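PDB 1ZH8: oxidoreductase from Thermotoga maritima, which probably catalyses NADP-dependent oxidation or reduction of an alcohol or carbonyl substrate. Local coordinates for residues 85-90 with 293-298. Numbering follows the deposited sequence.
Sequences AVDLTL and KEFEDF. With NAP (NADP nicotinamide-adenine-dinucleotide phosphate), chain D.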
ATOM      1  N   ALA A  85     -34.070 -26.561   5.002  1.00 33.90           N
ATOM      2  CA  ALA A  85     -33.288 -25.354   4.819  1.00 33.79           C
ATOM      3  C   ALA A  85     -33.339 -24.911   3.371  1.00 34.01           C
ATOM      4  O   ALA A  85     -33.718 -25.678   2.474  1.00 36.16           O
ATOM      5  CB  ALA A  85     -31.820 -25.577   5.258  1.00 33.44           C
ATOM      6  N   VAL A  86     -32.955 -23.667   3.153  1.00 32.55           N
ATOM      7  CA  VAL A  86     -32.899 -23.121   1.821  1.00 33.01           C
ATOM      8  C   VAL A  86     -31.521 -22.504   1.574  1.00 34.73           C
ATOM      9  O   VAL A  86     -30.829 -22.055   2.504  1.00 32.83           O
ATOM     10  CB  VAL A  86     -34.056 -22.112   1.554  1.00 35.03           C
ATOM     11  CG1 VAL A  86     -35.440 -22.815   1.635  1.00 31.99           C
ATOM     12  CG2 VAL A  86     -34.011 -20.918   2.522  1.00 33.20           C
ATOM     13  N   ASP A  87     -31.105 -22.546   0.318  1.00 35.72           N
ATOM     14  CA  ASP A  87     -29.847 -21.970  -0.099  1.00 37.26           C
ATOM     15  C   ASP A  87     -30.134 -20.775  -1.002  1.00 35.80           C
ATOM     16  O   ASP A  87     -30.716 -20.929  -2.076  1.00 37.16           O
ATOM     17  CB  ASP A  87     -29.040 -23.046  -0.829  1.00 40.07           C
ATOM     18  CG  ASP A  87     -27.695 -22.549  -1.328  1.00 48.38           C
ATOM     19  OD1 ASP A  87     -27.192 -21.527  -0.790  1.00 57.98           O
ATOM     20  OD2 ASP A  87     -27.138 -23.196  -2.260  1.00 49.74           O
ATOM     21  N   LEU A  88     -29.738 -19.586  -0.565  1.00 33.86           N
ATOM     22  CA  LEU A  88     -30.036 -18.387  -1.328  1.00 33.50           C
ATOM     23  C   LEU A  88     -28.821 -17.943  -2.113  1.00 35.68           C
ATOM     24  O   LEU A  88     -27.779 -17.599  -1.526  1.00 37.56           O
ATOM     25  CB  LEU A  88     -30.541 -17.258  -0.428  1.00 31.78           C
ATOM     26  CG  LEU A  88     -31.526 -17.621   0.688  1.00 33.86           C
ATOM     27  CD1 LEU A  88     -31.829 -16.428   1.633  1.00 29.73           C
ATOM     28  CD2 LEU A  88     -32.801 -18.207   0.113  1.00 27.95           C
ATOM     29  N   THR A  89     -28.943 -17.978  -3.439  1.00 33.99           N
ATOM     30  CA  THR A  89     -27.898 -17.472  -4.331  1.00 34.63           C
ATOM     31  C   THR A  89     -28.511 -16.386  -5.199  1.00 34.62           C
ATOM     32  O   THR A  89     -28.735 -16.571  -6.401  1.00 34.57           O
ATOM     33  CB  THR A  89     -27.309 -18.601  -5.203  1.00 35.66           C
ATOM     34  OG1 THR A  89     -28.370 -19.473  -5.626  1.00 38.16           O
ATOM     35  CG2 THR A  89     -26.302 -19.420  -4.386  1.00 36.25           C
ATOM     36  N   LEU A  90     -28.780 -15.247  -4.572  1.00 35.35           N
ATOM     37  CA  LEU A  90     -29.620 -14.208  -5.144  1.00 34.49           C
ATOM     38  C   LEU A  90     -28.869 -12.903  -5.267  1.00 35.68           C
ATOM     39  O   LEU A  90     -27.762 -12.761  -4.703  1.00 33.74           O
ATOM     40  CB  LEU A  90     -30.806 -13.970  -4.223  1.00 34.33           C
ATOM     41  CG  LEU A  90     -31.696 -15.191  -4.063  1.00 37.24           C
ATOM     42  CD1 LEU A  90     -32.550 -15.038  -2.836  1.00 37.80           C
ATOM     43  CD2 LEU A  90     -32.538 -15.353  -5.283  1.00 36.53           C
ATOM     44  N   LYS A 293     -16.586 -27.348   1.626  1.00 35.49           N
ATOM     45  CA  LYS A 293     -16.195 -27.247   3.012  1.00 37.59           C
ATOM     46  C   LYS A 293     -17.202 -26.436   3.828  1.00 37.46           C
ATOM     47  O   LYS A 293     -17.514 -26.791   4.971  1.00 37.67           O
ATOM     48  CB  LYS A 293     -14.781 -26.690   3.125  1.00 38.01           C
ATOM     49  CG  LYS A 293     -13.734 -27.773   3.094  1.00 41.03           C
ATOM     50  CD  LYS A 293     -12.391 -27.205   3.494  1.00 60.89           C
ATOM     51  CE  LYS A 293     -12.145 -27.300   5.003  1.00 66.38           C
ATOM     52  NZ  LYS A 293     -10.943 -26.497   5.425  1.00 69.20           N
ATOM     53  N   GLU A 294     -17.734 -25.372   3.237  1.00 36.93           N
ATOM     54  CA  GLU A 294     -18.713 -24.576   3.942  1.00 38.06           C
ATOM     55  C   GLU A 294     -20.057 -25.309   4.095  1.00 37.45           C
ATOM     56  O   GLU A 294     -20.750 -25.121   5.100  1.00 36.81           O
ATOM     57  CB  GLU A 294     -18.860 -23.156   3.353  1.00 38.78           C
ATOM     58  CG  GLU A 294     -19.511 -23.072   1.994  1.00 40.02           C
ATOM     59  CD  GLU A 294     -19.535 -21.664   1.429  1.00 43.60           C
ATOM     60  OE1 GLU A 294     -19.237 -20.699   2.171  1.00 39.16           O
ATOM     61  OE2 GLU A 294     -19.859 -21.519   0.228  1.00 44.14           O
ATOM     62  N   PHE A 295     -20.419 -26.151   3.127  1.00 37.46           N
ATOM     63  CA  PHE A 295     -21.677 -26.906   3.231  1.00 38.00           C
ATOM     64  C   PHE A 295     -21.581 -27.988   4.310  1.00 39.40           C
ATOM     65  O   PHE A 295     -22.535 -28.240   5.049  1.00 40.73           O
ATOM     66  CB  PHE A 295     -22.113 -27.490   1.885  1.00 37.57           C
ATOM     67  CG  PHE A 295     -22.951 -26.545   1.052  1.00 37.08           C
ATOM     68  CD1 PHE A 295     -24.279 -26.302   1.373  1.00 36.98           C
ATOM     69  CD2 PHE A 295     -22.409 -25.912  -0.069  1.00 42.60           C
ATOM     70  CE1 PHE A 295     -25.062 -25.417   0.609  1.00 39.70           C
ATOM     71  CE2 PHE A 295     -23.172 -25.035  -0.843  1.00 46.15           C
ATOM     72  CZ  PHE A 295     -24.512 -24.787  -0.500  1.00 40.79           C
ATOM     73  N   GLU A 296     -20.408 -28.594   4.412  1.00 39.25           N
ATOM     74  CA  GLU A 296     -20.123 -29.526   5.473  1.00 40.13           C
ATOM     75  C   GLU A 296     -20.302 -28.827   6.819  1.00 38.39           C
ATOM     76  O   GLU A 296     -20.929 -29.379   7.725  1.00 39.01           O
ATOM     77  CB  GLU A 296     -18.696 -30.084   5.328  1.00 40.49           C
ATOM     78  CG  GLU A 296     -18.516 -31.057   4.159  1.00 47.88           C
ATOM     79  CD  GLU A 296     -17.063 -31.562   3.950  1.00 56.36           C
ATOM     80  OE1 GLU A 296     -16.155 -31.227   4.748  1.00 56.14           O
ATOM     81  OE2 GLU A 296     -16.834 -32.310   2.967  1.00 56.95           O
ATOM     82  N   ASP A 297     -19.770 -27.611   6.927  1.00 35.62           N
ATOM     83  CA  ASP A 297     -19.765 -26.884   8.192  1.00 35.79           C
ATOM     84  C   ASP A 297     -21.200 -26.519   8.600  1.00 35.25           C
ATOM     85  O   ASP A 297     -21.605 -26.699   9.759  1.00 32.96           O
ATOM     86  CB  ASP A 297     -18.856 -25.648   8.086  1.00 36.32           C
ATOM     87  CG  ASP A 297     -18.732 -24.884   9.396  1.00 31.90           C
ATOM     88  OD1 ASP A 297     -18.268 -25.448  10.401  1.00 43.04           O
ATOM     89  OD2 ASP A 297     -19.076 -23.696   9.414  1.00 41.11           O
ATOM     90  N   PHE A 298     -21.967 -26.050   7.620  1.00 34.24           N
ATOM     91  CA  PHE A 298     -23.390 -25.749   7.780  1.00 34.74           C
ATOM     92  C   PHE A 298     -24.183 -26.992   8.211  1.00 37.29           C
ATOM     93  O   PHE A 298     -25.088 -26.902   9.053  1.00 37.14           O
ATOM     94  CB  PHE A 298     -23.908 -25.203   6.457  1.00 34.95           C
ATOM     95  CG  PHE A 298     -25.392 -25.037   6.377  1.00 32.68           C
ATOM     96  CD1 PHE A 298     -26.042 -24.062   7.124  1.00 35.14           C
ATOM     97  CD2 PHE A 298     -26.137 -25.818   5.497  1.00 29.77           C
ATOM     98  CE1 PHE A 298     -27.438 -23.874   7.006  1.00 32.86           C
ATOM     99  CE2 PHE A 298     -27.512 -25.642   5.365  1.00 23.76           C
ATOM    100  CZ  PHE A 298     -28.162 -24.664   6.121  1.00 31.80           C
TER
HETATM  101  PA  NAP D 400     -26.754 -14.406 -10.903  1.00 28.47           P
HETATM  102  O1A NAP D 400     -26.174 -15.280 -11.955  1.00 32.37           O
HETATM  103  O2A NAP D 400     -27.410 -13.201 -11.435  1.00 26.84           O
HETATM  104  O5B NAP D 400     -27.725 -15.298  -9.991  1.00 30.12           O
HETATM  105  C5B NAP D 400     -28.852 -14.720  -9.373  1.00 31.72           C
HETATM  106  C4B NAP D 400     -30.027 -15.657  -9.577  1.00 31.67           C
HETATM  107  O4B NAP D 400     -31.131 -15.238  -8.787  1.00 31.92           O
HETATM  108  C3B NAP D 400     -30.508 -15.661 -11.023  1.00 29.91           C
HETATM  109  O3B NAP D 400     -30.907 -16.977 -11.273  1.00 30.83           O
HETATM  110  C2B NAP D 400     -31.709 -14.734 -10.943  1.00 33.34           C
HETATM  111  O2B NAP D 400     -32.721 -14.665 -11.942  1.00 39.31           O
HETATM  112  C1B NAP D 400     -32.284 -15.165  -9.612  1.00 30.87           C
HETATM  113  N9A NAP D 400     -33.236 -14.180  -9.106  1.00 30.92           N
HETATM  114  C8A NAP D 400     -33.221 -12.814  -9.284  1.00 28.15           C
HETATM  115  N7A NAP D 400     -34.283 -12.295  -8.628  1.00 29.54           N
HETATM  116  C5A NAP D 400     -34.970 -13.312  -8.045  1.00 33.50           C
HETATM  117  C6A NAP D 400     -36.121 -13.362  -7.269  1.00 31.39           C
HETATM  118  N6A NAP D 400     -36.789 -12.258  -6.980  1.00 35.32           N
HETATM  119  N1A NAP D 400     -36.576 -14.563  -6.792  1.00 33.09           N
HETATM  120  C2A NAP D 400     -35.902 -15.719  -7.103  1.00 36.41           C
HETATM  121  N3A NAP D 400     -34.770 -15.680  -7.876  1.00 28.65           N
HETATM  122  C4A NAP D 400     -34.314 -14.498  -8.335  1.00 32.47           C
HETATM  123  O3  NAP D 400     -25.583 -13.938  -9.922  1.00 25.47           O
HETATM  124  PN  NAP D 400     -24.610 -14.944  -9.130  1.00 27.99           P
HETATM  125  O1N NAP D 400     -25.052 -16.375  -9.146  1.00 25.81           O
HETATM  126  O2N NAP D 400     -23.308 -14.501  -9.610  1.00 28.02           O
HETATM  127  O5D NAP D 400     -24.720 -14.470  -7.594  1.00 30.35           O
HETATM  128  C5D NAP D 400     -25.757 -14.861  -6.712  1.00 26.73           C
HETATM  129  C4D NAP D 400     -25.235 -14.794  -5.278  1.00 27.06           C
HETATM  130  O4D NAP D 400     -24.080 -15.617  -5.173  1.00 34.85           O
HETATM  131  C3D NAP D 400     -24.796 -13.372  -4.916  1.00 26.91           C
HETATM  132  O3D NAP D 400     -25.177 -13.050  -3.599  1.00 31.49           O
HETATM  133  C2D NAP D 400     -23.289 -13.394  -5.008  1.00 28.93           C
HETATM  134  O2D NAP D 400     -22.674 -12.485  -4.119  1.00 30.92           O
HETATM  135  C1D NAP D 400     -22.986 -14.849  -4.684  1.00 31.93           C
HETATM  136  N1N NAP D 400     -21.724 -15.265  -5.290  1.00 29.96           N
HETATM  137  C2N NAP D 400     -20.739 -15.730  -4.468  1.00 29.38           C
HETATM  138  C3N NAP D 400     -19.505 -16.133  -4.989  1.00 33.96           C
HETATM  139  C7N NAP D 400     -18.505 -16.853  -4.118  1.00 35.45           C
HETATM  140  O7N NAP D 400     -17.277 -17.190  -4.719  1.00 31.58           O
HETATM  141  N7N NAP D 400     -18.775 -17.164  -2.836  1.00 28.13           N
HETATM  142  C4N NAP D 400     -19.292 -16.060  -6.372  1.00 31.76           C
HETATM  143  C5N NAP D 400     -20.313 -15.595  -7.212  1.00 35.40           C
HETATM  144  C6N NAP D 400     -21.532 -15.196  -6.655  1.00 36.13           C
HETATM  145  P2B NAP D 400     -33.143 -15.655 -13.139  1.00 37.42           P
HETATM  146  O1X NAP D 400     -34.090 -16.734 -12.658  1.00 37.87           O
HETATM  147  O2X NAP D 400     -31.934 -16.329 -13.745  1.00 37.32           O
HETATM  148  O3X NAP D 400     -33.828 -14.749 -14.138  1.00 38.21           O
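Strand 85-88 faces one turn of helix 290-303 with two phenylalanine side chains reaching between them: the CA atoms of Asp87 and Phe295 lie 10.1 Å apart, those of Ala85 and Phe298 10.3 Å, and no hydrogen bond joins the two backbones. Ala85 and Asp87, alternate residues of the strand, both have CB pointing toward the helix. The methyl CB of Ala85 lies 3.9 Å from CZ of Phe298, in the plane of that ring, a purely apolar touch. Asp87 instead offers a carboxylate to the edge of Phe295, OD2 coming within 3.5 Å of CZ. The carboxylate and ring planes stand 85° apart, and CG of Asp87, anti to its own N (chi1 179°), reaches out from the strand to bring the acid there. This edge carries the ring's weakly positive hydrogens, which probably suits the oxygen. The stronger partner of Asp87 OD2 is His34 ND1, to which it is hydrogen-bonded; the same histidine packs edge-to-face with Phe295, tying helix 28-39 into the cluster. Beyond the strand, Leu90 O accepts a 2.8 Å hydrogen bond from the ribose O3D of NADP, while Leu90 CD2 lies against the adenine near N3A. Helix 290-303, which follows the mixed sheet in the chain, thus returns to pack against strand 85-88, whose place inside the parallel sheet, with NADP at the strand's C-terminal end, is a hallmark of the dinucleotide-binding Rossmann fold.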